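Local coordinates for protein p-nitrophenyl phosphatase (Pho2) (Archaeoglobus fulgidus, PDB 3QGM) that probably acts as a metal-dependent phosphatase of the haloacid dehalogenase (HAD) superfamily and holds a calcium ion in its presumed active site, at residues A[19-30]-A[59-67]; A[93-101]-A[122-133]. All coordinates share one frame; numbering follows the deposited sequence. Where two conformers were deposited one is given.

Interaction 1 (A[19-30]-A[59-67]); sequences IGKSVTPIPEGV and ERLRSFGLE
Phe64 pushes its ring into the hairpin loop formed by residues 20-25. Pro25 lies over one face of the ring: Pro25 CB is 4.0 Å from the Phe64 ring centroid and 24° off the ring normal, a CH-pi contact. The opposite face is covered, toward its rim, by Arg60 O, one turn earlier in the chain. The outer edge of the ring, CE1 and CZ, meets backbone carbonyls. Phe64 CE1 is 3.2 Å from Val23 O, and Ser22 O also lies in the ring plane at that edge. The polarised ring hydrogens probably suit these oxygens. CG of Phe64 stands anti to the carbonyl carbon (chi1 -65°), which directs the ring at the hairpin. Gly20 CA sits 4.0 Å from Phe64 CE2, so the backbone itself packs against the ring.

Arg60 runs straight as far as CD and then bends at chi3 (-55°). Arg60 CD lies 3.4 Å from Ser22 O. The guanidinium turns one face to Val23 CG1 and the Ser22 backbone, a van der Waals contact. Arg60 O accepts from both Ser63 OG and Phe64 N.

Toward Val30 and Leu66 the contact is aliphatic. Val30 splits its branches: CG2 meets Phe64 CB, while CG1 meets Leu66 CD2 at 3.6 Å. Ile19 CG2 touches Leu61, Phe64 and Leu66 together. Phe45 of strand 42-47 also packs on Ile19 and Leu61. Gly65, with positive phi, forms a Schellman motif after the helix, and Leu66 beyond it points toward Ile19 and Val30.

Ser22 N bonds to Asp16, a calcium ligand. The hairpin, with its type II' turn, follows the strand that leads into the metal ligands Asp14 and Asp16, consistent with the squiggle-and-flap element of the HAD Rossmannoid fold.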
loop_
_atom_site.group_PDB
_atom_site.type_symbol
_atom_site.label_atom_id
_atom_site.label_comp_id
_atom_site.label_asym_id
_atom_site.label_seq_id
_atom_site.Cartn_x
_atom_site.Cartn_y
_atom_site.Cartn_z
ATOM N N ILE A 19 18.768 -20.662 -12.361
ATOM C CA ILE A 19 19.806 -20.587 -13.408
ATOM C C ILE A 19 20.792 -19.432 -13.218
ATOM O O ILE A 19 22.004 -19.527 -13.549
ATOM C CB ILE A 19 19.132 -20.497 -14.768
ATOM C CG1 ILE A 19 18.348 -21.791 -14.993
ATOM C CG2 ILE A 19 20.135 -20.300 -15.885
ATOM C CD1 ILE A 19 17.047 -21.500 -15.629
ATOM N N GLY A 20 20.294 -18.361 -12.637
ATOM C CA GLY A 20 21.147 -17.278 -12.265
ATOM C C GLY A 20 20.611 -16.548 -11.068
ATOM O O GLY A 20 19.496 -16.768 -10.605
ATOM N N LYS A 21 21.447 -15.700 -10.545
ATOM C CA LYS A 21 21.040 -14.725 -9.573
ATOM C C LYS A 21 21.388 -13.367 -10.161
ATOM O O LYS A 21 22.552 -13.019 -10.283
ATOM C CB LYS A 21 21.781 -14.967 -8.268
ATOM C CG LYS A 21 20.904 -14.840 -7.047
ATOM C CD LYS A 21 21.488 -15.639 -5.842
ATOM C CE LYS A 21 21.130 -17.171 -5.859
ATOM N NZ LYS A 21 22.049 -17.951 -4.953
ATOM N N SER A 22 20.379 -12.628 -10.585
ATOM C CA SER A 22 20.632 -11.378 -11.327
ATOM C C SER A 22 21.560 -11.733 -12.497
ATOM O O SER A 22 21.277 -12.668 -13.211
ATOM C CB SER A 22 21.220 -10.295 -10.381
ATOM O OG SER A 22 21.454 -9.044 -11.039
ATOM N N VAL A 23 22.697 -11.059 -12.657
ATOM C CA VAL A 23 23.571 -11.322 -13.784
ATOM C C VAL A 23 24.578 -12.434 -13.571
ATOM O O VAL A 23 25.379 -12.708 -14.455
ATOM C CB VAL A 23 24.367 -10.052 -14.174
ATOM C CG1 VAL A 23 23.378 -8.986 -14.747
ATOM C CG2 VAL A 23 25.176 -9.552 -12.943
ATOM N N THR A 24 24.542 -13.091 -12.418
ATOM C CA THR A 24 25.499 -14.107 -12.128
ATOM C C THR A 24 24.920 -15.525 -12.300
ATOM O O THR A 24 23.926 -15.863 -11.668
ATOM C CB THR A 24 25.966 -13.899 -10.675
ATOM O OG1 THR A 24 26.233 -12.505 -10.508
ATOM C CG2 THR A 24 27.214 -14.738 -10.356
ATOM N N PRO A 25 25.561 -16.368 -13.120
ATOM C CA PRO A 25 24.978 -17.694 -13.397
ATOM C C PRO A 25 25.160 -18.624 -12.211
ATOM O O PRO A 25 26.163 -18.491 -11.558
ATOM C CB PRO A 25 25.809 -18.204 -14.589
ATOM C CG PRO A 25 27.129 -17.469 -14.514
ATOM C CD PRO A 25 26.884 -16.191 -13.751
ATOM N N ILE A 26 24.191 -19.502 -11.916
ATOM C CA ILE A 26 24.389 -20.598 -10.949
ATOM C C ILE A 26 24.942 -21.713 -11.810
ATOM O O ILE A 26 24.233 -22.195 -12.688
ATOM C CB ILE A 26 23.010 -21.072 -10.291
ATOM C CG1 ILE A 26 22.208 -19.911 -9.710
ATOM C CG2 ILE A 26 23.188 -22.209 -9.265
ATOM C CD1 ILE A 26 22.994 -18.892 -9.016
ATOM N N PRO A 27 26.222 -22.085 -11.638
ATOM C CA PRO A 27 26.781 -22.999 -12.614
ATOM C C PRO A 27 26.014 -24.315 -12.694
ATOM O O PRO A 27 25.842 -24.858 -13.771
ATOM C CB PRO A 27 28.219 -23.255 -12.102
ATOM C CG PRO A 27 28.506 -22.226 -11.108
ATOM C CD PRO A 27 27.203 -21.688 -10.603
ATOM N N GLU A 28 25.547 -24.825 -11.557
ATOM C CA GLU A 28 24.816 -26.096 -11.525
ATOM C C GLU A 28 23.472 -25.989 -12.248
ATOM O O GLU A 28 22.975 -26.972 -12.823
ATOM C CB GLU A 28 24.592 -26.549 -10.082
ATOM C CG GLU A 28 25.849 -26.596 -9.231
ATOM C CD GLU A 28 25.989 -25.399 -8.273
ATOM O OE1 GLU A 28 25.918 -24.233 -8.720
ATOM O OE2 GLU A 28 26.205 -25.652 -7.066
ATOM N N GLY A 29 22.871 -24.794 -12.212
ATOM C CA GLY A 29 21.663 -24.505 -13.002
ATOM C C GLY A 29 21.908 -24.404 -14.509
ATOM O O GLY A 29 21.139 -24.940 -15.328
ATOM N N VAL A 30 22.979 -23.712 -14.900
ATOM C CA VAL A 30 23.376 -23.652 -16.305
ATOM C C VAL A 30 23.642 -25.051 -16.846
ATOM O O VAL A 30 23.107 -25.428 -17.887
ATOM C CB VAL A 30 24.639 -22.729 -16.519
ATOM C CG1 VAL A 30 25.297 -23.012 -17.867
ATOM C CG2 VAL A 30 24.268 -21.244 -16.377
ATOM N N GLU A 59 18.818 -12.087 -23.685
ATOM C CA GLU A 59 20.231 -11.783 -23.803
ATOM C C GLU A 59 20.985 -12.230 -22.544
ATOM O O GLU A 59 22.034 -12.819 -22.665
ATOM C CB GLU A 59 20.446 -10.289 -24.144
ATOM C CG GLU A 59 20.087 -10.029 -25.586
ATOM C CD GLU A 59 20.097 -8.542 -25.995
ATOM O OE1 GLU A 59 20.597 -7.693 -25.237
ATOM O OE2 GLU A 59 19.594 -8.267 -27.081
ATOM N N ARG A 60 20.400 -12.084 -21.363
ATOM C CA ARG A 60 21.057 -12.573 -20.162
ATOM C C ARG A 60 21.294 -14.082 -20.171
ATOM O O ARG A 60 22.428 -14.537 -19.917
ATOM C CB ARG A 60 20.338 -12.145 -18.923
ATOM C CG ARG A 60 20.991 -12.709 -17.649
ATOM C CD ARG A 60 20.251 -12.256 -16.433
ATOM N NE ARG A 60 20.155 -10.816 -16.427
ATOM C CZ ARG A 60 19.434 -10.092 -15.585
ATOM N NH1 ARG A 60 18.716 -10.669 -14.631
ATOM N NH2 ARG A 60 19.440 -8.768 -15.710
ATOM N N LEU A 61 20.264 -14.870 -20.462
ATOM C CA LEU A 61 20.447 -16.326 -20.536
ATOM C C LEU A 61 21.561 -16.700 -21.523
ATOM O O LEU A 61 22.405 -17.551 -21.232
ATOM C CB LEU A 61 19.160 -17.073 -20.902
ATOM C CG LEU A 61 18.081 -17.046 -19.786
ATOM C CD1 LEU A 61 16.921 -17.880 -20.148
ATOM C CD2 LEU A 61 18.648 -17.526 -18.491
ATOM N N ARG A 62 21.566 -16.051 -22.692
ATOM C CA ARG A 62 22.668 -16.286 -23.630
ATOM C C ARG A 62 24.028 -15.896 -23.061
ATOM O O ARG A 62 24.981 -16.592 -23.335
ATOM C CB ARG A 62 22.429 -15.622 -24.993
ATOM C CG ARG A 62 21.166 -16.125 -25.693
ATOM C CD ARG A 62 20.717 -15.118 -26.793
ATOM N NE ARG A 62 19.734 -15.708 -27.688
ATOM C CZ ARG A 62 19.110 -15.061 -28.685
ATOM N NH1 ARG A 62 19.342 -13.760 -28.937
ATOM N NH2 ARG A 62 18.247 -15.728 -29.431
ATOM N N SER A 63 24.127 -14.829 -22.266
ATOM C CA SER A 63 25.406 -14.471 -21.634
ATOM C C SER A 63 25.877 -15.566 -20.655
ATOM O O SER A 63 27.066 -15.648 -20.368
ATOM C CB SER A 63 25.369 -13.103 -20.941
ATOM O OG SER A 63 24.758 -13.137 -19.648
ATOM N N PHE A 64 24.954 -16.380 -20.137
ATOM C CA PHE A 64 25.308 -17.529 -19.283
ATOM C C PHE A 64 25.818 -18.720 -20.085
ATOM O O PHE A 64 26.280 -19.705 -19.532
ATOM C CB PHE A 64 24.082 -17.990 -18.467
ATOM C CG PHE A 64 23.580 -16.979 -17.463
ATOM C CD1 PHE A 64 24.371 -15.936 -17.030
ATOM C CD2 PHE A 64 22.308 -17.092 -16.937
ATOM C CE1 PHE A 64 23.906 -15.037 -16.114
ATOM C CE2 PHE A 64 21.839 -16.178 -16.011
ATOM C CZ PHE A 64 22.626 -15.143 -15.620
ATOM N N GLY A 65 25.671 -18.668 -21.401
ATOM C CA GLY A 65 26.190 -19.724 -22.244
ATOM C C GLY A 65 25.111 -20.627 -22.785
ATOM O O GLY A 65 25.407 -21.660 -23.388
ATOM N N LEU A 66 23.848 -20.257 -22.571
ATOM C CA LEU A 66 22.743 -21.101 -22.975
ATOM C C LEU A 66 22.311 -20.701 -24.385
ATOM O O LEU A 66 22.365 -19.519 -24.761
ATOM C CB LEU A 66 21.562 -20.978 -21.984
ATOM C CG LEU A 66 21.903 -21.171 -20.495
ATOM C CD1 LEU A 66 20.641 -21.249 -19.679
ATOM C CD2 LEU A 66 22.725 -22.407 -20.267
ATOM N N GLU A 67 21.873 -21.707 -25.128
ATOM C CA GLU A 67 21.349 -21.550 -26.452
ATOM C C GLU A 67 19.845 -21.476 -26.257
ATOM O O GLU A 67 19.241 -22.449 -25.833
ATOM C CB GLU A 67 21.718 -22.763 -27.305
ATOM C CG GLU A 67 21.944 -22.471 -28.784
ATOM C CD GLU A 67 23.345 -22.924 -29.237
ATOM O OE1 GLU A 67 24.335 -22.248 -28.851
ATOM O OE2 GLU A 67 23.460 -23.954 -29.950
#

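Interaction 2 (A[93-101]-A[122-133]); sequences VFTTGEEGL and VVGSNRKINFEL
Val122 O is gripped by two donors from the neighbouring strand. Thr96 N comes nearly head-on to Val122 O, at 3.1 Å. Thr95 OG1 donates to Val122 O from above the carbonyl plane, at 2.9 Å. The same hydroxyl accepts from Gly97 N, forming an ST turn. A chi1 of -173° swings Thr95 OG1 away from its own N, and there it serves both groups where the strand ends. Val122 N in turn donates to Phe94 O, completing a parallel pairing.

Thr96 holds its hydroxyl between its own N and carbonyl carbon (chi1 60°). From there Thr96 OG1 donates to Gly124 O at 2.9 Å. The carbonyl oxygen, Thr96 O, takes Asn126 ND2 at 2.7 Å. Thr96 O lies almost in the Asn126 amide plane, and this bond helps fix the amide's rotation. Asn126 OD1 accepts from Lys128 N, an Asx turn, so both ends of the amide are used.

Glu98 stretches out beyond CG alongside Asn126. Glu98 OE2 receives Arg127 N at 2.7 Å on the anti side of the carboxylate. The carboxylate and the Asn126 amide are turned 57° apart.

Apolar groups close the sides. Leu133 CD1 meets Phe94 CZ at 3.6 Å, while its CD2 lies near Thr96 O. Leu101 CD2 packs on Val122 CG1 and Gly124 CA. Ile169 of helix 167-177 touches Thr96, and Phe131 of the second subunit packs on Arg127.

The loops that lead into helices 99-107 and 131-143 thus meet at the C-terminal ends of two adjacent strands of the second parallel sheet, which probably belongs to the alpha/beta cap domain of this HAD family, away from the metal site.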
loop_
_atom_site.group_PDB
_atom_site.type_symbol
_atom_site.label_atom_id
_atom_site.label_comp_id
_atom_site.label_asym_id
_atom_site.label_seq_id
_atom_site.Cartn_x
_atom_site.Cartn_y
_atom_site.Cartn_z
ATOM N N VAL A 93 -3.434 2.249 -22.665
ATOM C CA VAL A 93 -2.962 1.796 -21.388
ATOM C C VAL A 93 -2.213 2.909 -20.637
ATOM O O VAL A 93 -1.531 3.759 -21.245
ATOM C CB VAL A 93 -2.038 0.540 -21.534
ATOM C CG1 VAL A 93 -2.715 -0.554 -22.329
ATOM C CG2 VAL A 93 -0.701 0.880 -22.197
ATOM N N PHE A 94 -2.370 2.892 -19.314
ATOM C CA PHE A 94 -1.571 3.677 -18.372
ATOM C C PHE A 94 -0.917 2.672 -17.431
ATOM O O PHE A 94 -1.571 1.727 -16.941
ATOM C CB PHE A 94 -2.429 4.670 -17.608
ATOM C CG PHE A 94 -1.719 5.285 -16.435
ATOM C CD1 PHE A 94 -0.866 6.346 -16.614
ATOM C CD2 PHE A 94 -1.843 4.740 -15.185
ATOM C CE1 PHE A 94 -0.190 6.893 -15.554
ATOM C CE2 PHE A 94 -1.156 5.256 -14.116
ATOM C CZ PHE A 94 -0.313 6.348 -14.308
ATOM N N THR A 95 0.381 2.825 -17.252
ATOM C CA THR A 95 1.161 1.947 -16.390
ATOM C C THR A 95 1.938 2.689 -15.285
ATOM O O THR A 95 2.358 3.830 -15.476
ATOM C CB THR A 95 2.108 1.103 -17.201
ATOM O OG1 THR A 95 2.712 0.153 -16.345
ATOM C CG2 THR A 95 3.213 2.013 -17.886
ATOM N N THR A 96 2.106 2.021 -14.136
ATOM C CA THR A 96 2.935 2.517 -13.045
ATOM C C THR A 96 4.386 2.032 -13.226
ATOM O O THR A 96 5.266 2.387 -12.450
ATOM C CB THR A 96 2.456 2.008 -11.670
ATOM O OG1 THR A 96 2.489 0.572 -11.643
ATOM C CG2 THR A 96 1.036 2.469 -11.357
ATOM N N GLY A 97 4.618 1.245 -14.276
ATOM C CA GLY A 97 5.797 0.412 -14.363
ATOM C C GLY A 97 6.991 1.099 -14.971
ATOM O O GLY A 97 6.935 2.258 -15.333
ATOM N N GLU A 98 8.096 0.371 -15.015
ATOM C CA GLU A 98 9.372 0.908 -15.495
ATOM C C GLU A 98 9.533 0.748 -17.028
ATOM O O GLU A 98 8.629 0.249 -17.716
ATOM C CB GLU A 98 10.511 0.183 -14.787
ATOM C CG GLU A 98 10.557 0.433 -13.275
ATOM C CD GLU A 98 11.878 0.078 -12.678
ATOM O OE1 GLU A 98 12.779 -0.313 -13.449
ATOM O OE2 GLU A 98 12.003 0.154 -11.435
ATOM N N GLU A 99 10.685 1.140 -17.551
ATOM C CA GLU A 99 10.853 1.191 -19.010
ATOM C C GLU A 99 10.687 -0.133 -19.742
ATOM O O GLU A 99 10.214 -0.155 -20.851
ATOM C CB GLU A 99 12.201 1.830 -19.375
ATOM C CG GLU A 99 12.288 3.145 -18.733
ATOM C CD GLU A 99 13.082 4.135 -19.469
ATOM O OE1 GLU A 99 14.171 3.785 -19.960
ATOM O OE2 GLU A 99 12.590 5.276 -19.516
ATOM N N GLY A 100 11.100 -1.212 -19.135
ATOM C CA GLY A 100 10.981 -2.504 -19.760
ATOM C C GLY A 100 9.550 -2.975 -19.890
ATOM O O GLY A 100 9.221 -3.690 -20.843
ATOM N N LEU A 101 8.678 -2.588 -18.950
ATOM C CA LEU A 101 7.268 -2.877 -19.114
ATOM C C LEU A 101 6.647 -2.029 -20.220
ATOM O O LEU A 101 5.926 -2.556 -21.096
ATOM C CB LEU A 101 6.524 -2.685 -17.822
ATOM C CG LEU A 101 5.024 -2.906 -17.877
ATOM C CD1 LEU A 101 4.624 -4.278 -18.472
ATOM C CD2 LEU A 101 4.452 -2.742 -16.440
ATOM N N VAL A 122 -2.227 -0.794 -15.816
ATOM C CA VAL A 122 -1.215 -1.828 -15.794
ATOM C C VAL A 122 -0.224 -1.529 -14.658
ATOM O O VAL A 122 0.471 -0.527 -14.661
ATOM C CB VAL A 122 -0.499 -1.919 -17.165
ATOM C CG1 VAL A 122 0.465 -3.079 -17.216
ATOM C CG2 VAL A 122 -1.548 -2.050 -18.272
ATOM N N VAL A 123 -0.250 -2.365 -13.633
ATOM C CA VAL A 123 0.520 -2.102 -12.443
ATOM C C VAL A 123 1.733 -2.991 -12.509
ATOM O O VAL A 123 1.611 -4.178 -12.621
ATOM C CB VAL A 123 -0.330 -2.400 -11.187
ATOM C CG1 VAL A 123 0.566 -2.646 -10.006
ATOM C CG2 VAL A 123 -1.326 -1.241 -10.913
ATOM N N GLY A 124 2.905 -2.396 -12.532
ATOM C CA GLY A 124 4.164 -3.099 -12.377
ATOM C C GLY A 124 5.020 -2.279 -11.394
ATOM O O GLY A 124 4.794 -1.076 -11.213
ATOM N N SER A 125 5.990 -2.945 -10.769
ATOM C CA SER A 125 6.907 -2.293 -9.872
ATOM C C SER A 125 7.636 -1.141 -10.526
ATOM O O SER A 125 7.912 -1.195 -11.734
ATOM C CB SER A 125 7.942 -3.280 -9.372
ATOM O OG SER A 125 8.552 -2.733 -8.241
ATOM N N ASN A 126 7.955 -0.120 -9.742
ATOM C CA ASN A 126 8.742 1.030 -10.212
ATOM C C ASN A 126 9.627 1.619 -9.110
ATOM O O ASN A 126 9.117 2.188 -8.102
ATOM C CB ASN A 126 7.778 2.098 -10.721
ATOM C CG ASN A 126 8.440 3.108 -11.611
ATOM O OD1 ASN A 126 9.629 3.373 -11.480
ATOM N ND2 ASN A 126 7.665 3.710 -12.504
ATOM N N ARG A 127 10.945 1.559 -9.331
ATOM C CA ARG A 127 11.918 2.082 -8.402
ATOM C C ARG A 127 11.798 3.617 -8.324
ATOM O O ARG A 127 12.278 4.238 -7.411
ATOM C CB ARG A 127 13.332 1.642 -8.870
ATOM C CG ARG A 127 14.411 1.640 -7.793
ATOM C CD ARG A 127 15.725 1.034 -8.329
ATOM N NE ARG A 127 16.207 1.717 -9.529
ATOM C CZ ARG A 127 16.798 2.908 -9.545
ATOM N NH1 ARG A 127 16.988 3.591 -8.412
ATOM N NH2 ARG A 127 17.189 3.429 -10.710
ATOM N N LYS A 128 11.123 4.214 -9.303
ATOM C CA LYS A 128 10.867 5.640 -9.354
ATOM C C LYS A 128 9.433 5.981 -8.926
ATOM O O LYS A 128 8.929 7.081 -9.219
ATOM C CB LYS A 128 11.180 6.180 -10.750
ATOM C CG LYS A 128 12.671 6.282 -11.026
ATOM C CD LYS A 128 12.990 6.935 -12.424
ATOM C CE LYS A 128 14.534 7.220 -12.631
ATOM N NZ LYS A 128 15.236 6.274 -13.596
ATOM N N ILE A 129 8.788 5.053 -8.209
ATOM C CA ILE A 129 7.428 5.290 -7.747
ATOM C C ILE A 129 7.435 6.536 -6.858
ATOM O O ILE A 129 8.361 6.774 -6.062
ATOM C CB ILE A 129 6.819 4.021 -7.011
ATOM C CG1 ILE A 129 5.318 4.176 -6.762
ATOM C CG2 ILE A 129 7.470 3.768 -5.704
ATOM C CD1 ILE A 129 4.491 4.144 -7.976
ATOM N N ASN A 130 6.407 7.343 -6.998
ATOM C CA ASN A 130 6.301 8.578 -6.213
ATOM C C ASN A 130 4.853 8.969 -5.991
ATOM O O ASN A 130 3.948 8.270 -6.460
ATOM C CB ASN A 130 7.104 9.716 -6.869
ATOM C CG ASN A 130 6.569 10.128 -8.230
ATOM O OD1 ASN A 130 5.466 9.772 -8.628
ATOM N ND2 ASN A 130 7.389 10.879 -8.967
ATOM N N PHE A 131 4.613 10.062 -5.287
ATOM C CA PHE A 131 3.231 10.439 -4.952
ATOM C C PHE A 131 2.384 10.697 -6.206
ATOM O O PHE A 131 1.217 10.261 -6.307
ATOM C CB PHE A 131 3.239 11.662 -4.058
ATOM C CG PHE A 131 1.932 11.937 -3.361
ATOM C CD1 PHE A 131 1.531 11.164 -2.271
ATOM C CD2 PHE A 131 1.160 13.000 -3.732
ATOM C CE1 PHE A 131 0.335 11.458 -1.569
ATOM C CE2 PHE A 131 -0.015 13.283 -3.069
ATOM C CZ PHE A 131 -0.428 12.504 -1.969
ATOM N N GLU A 132 2.972 11.376 -7.182
ATOM C CA GLU A 132 2.238 11.730 -8.402
ATOM C C GLU A 132 1.831 10.465 -9.123
ATOM O O GLU A 132 0.670 10.321 -9.506
ATOM C CB GLU A 132 3.063 12.641 -9.337
ATOM C CG GLU A 132 2.548 12.619 -10.806
ATOM C CD GLU A 132 3.131 13.728 -11.707
ATOM O OE1 GLU A 132 4.376 13.890 -11.772
ATOM O OE2 GLU A 132 2.307 14.428 -12.350
ATOM N N LEU A 133 2.759 9.524 -9.294
ATOM C CA LEU A 133 2.401 8.279 -9.977
ATOM C C LEU A 133 1.353 7.470 -9.174
ATOM O O LEU A 133 0.426 6.876 -9.771
ATOM C CB LEU A 133 3.654 7.454 -10.237
ATOM C CG LEU A 133 3.605 6.319 -11.222
ATOM C CD1 LEU A 133 2.809 6.698 -12.491
ATOM C CD2 LEU A 133 5.062 5.972 -11.558
HETATM O O HOH W 1 7.545 -2.116 -13.938
HETATM O O HOH W 2 10.985 -2.089 -9.695
#

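How the interactions relate
From the N terminus, the chain passes strand 10-14 and enters the hairpin of interaction 1. It then runs through helix 27-38, strand 42-47 and helix 54-63 before segment 59-67 closes that loop. Interaction 1 thus ties the hairpin and the start of helix 27-38 to the end of helix 54-63 in the metal-binding core. Interaction 2 opens later, at strand 92-95, and closes at strand 120-123 and the loop into helix 131-143, within the second parallel sheet. The two loops follow in series and neither nest nor cross. The centres of interaction 1 and interaction 2 are about 27 Å apart, and the two contacts do not touch.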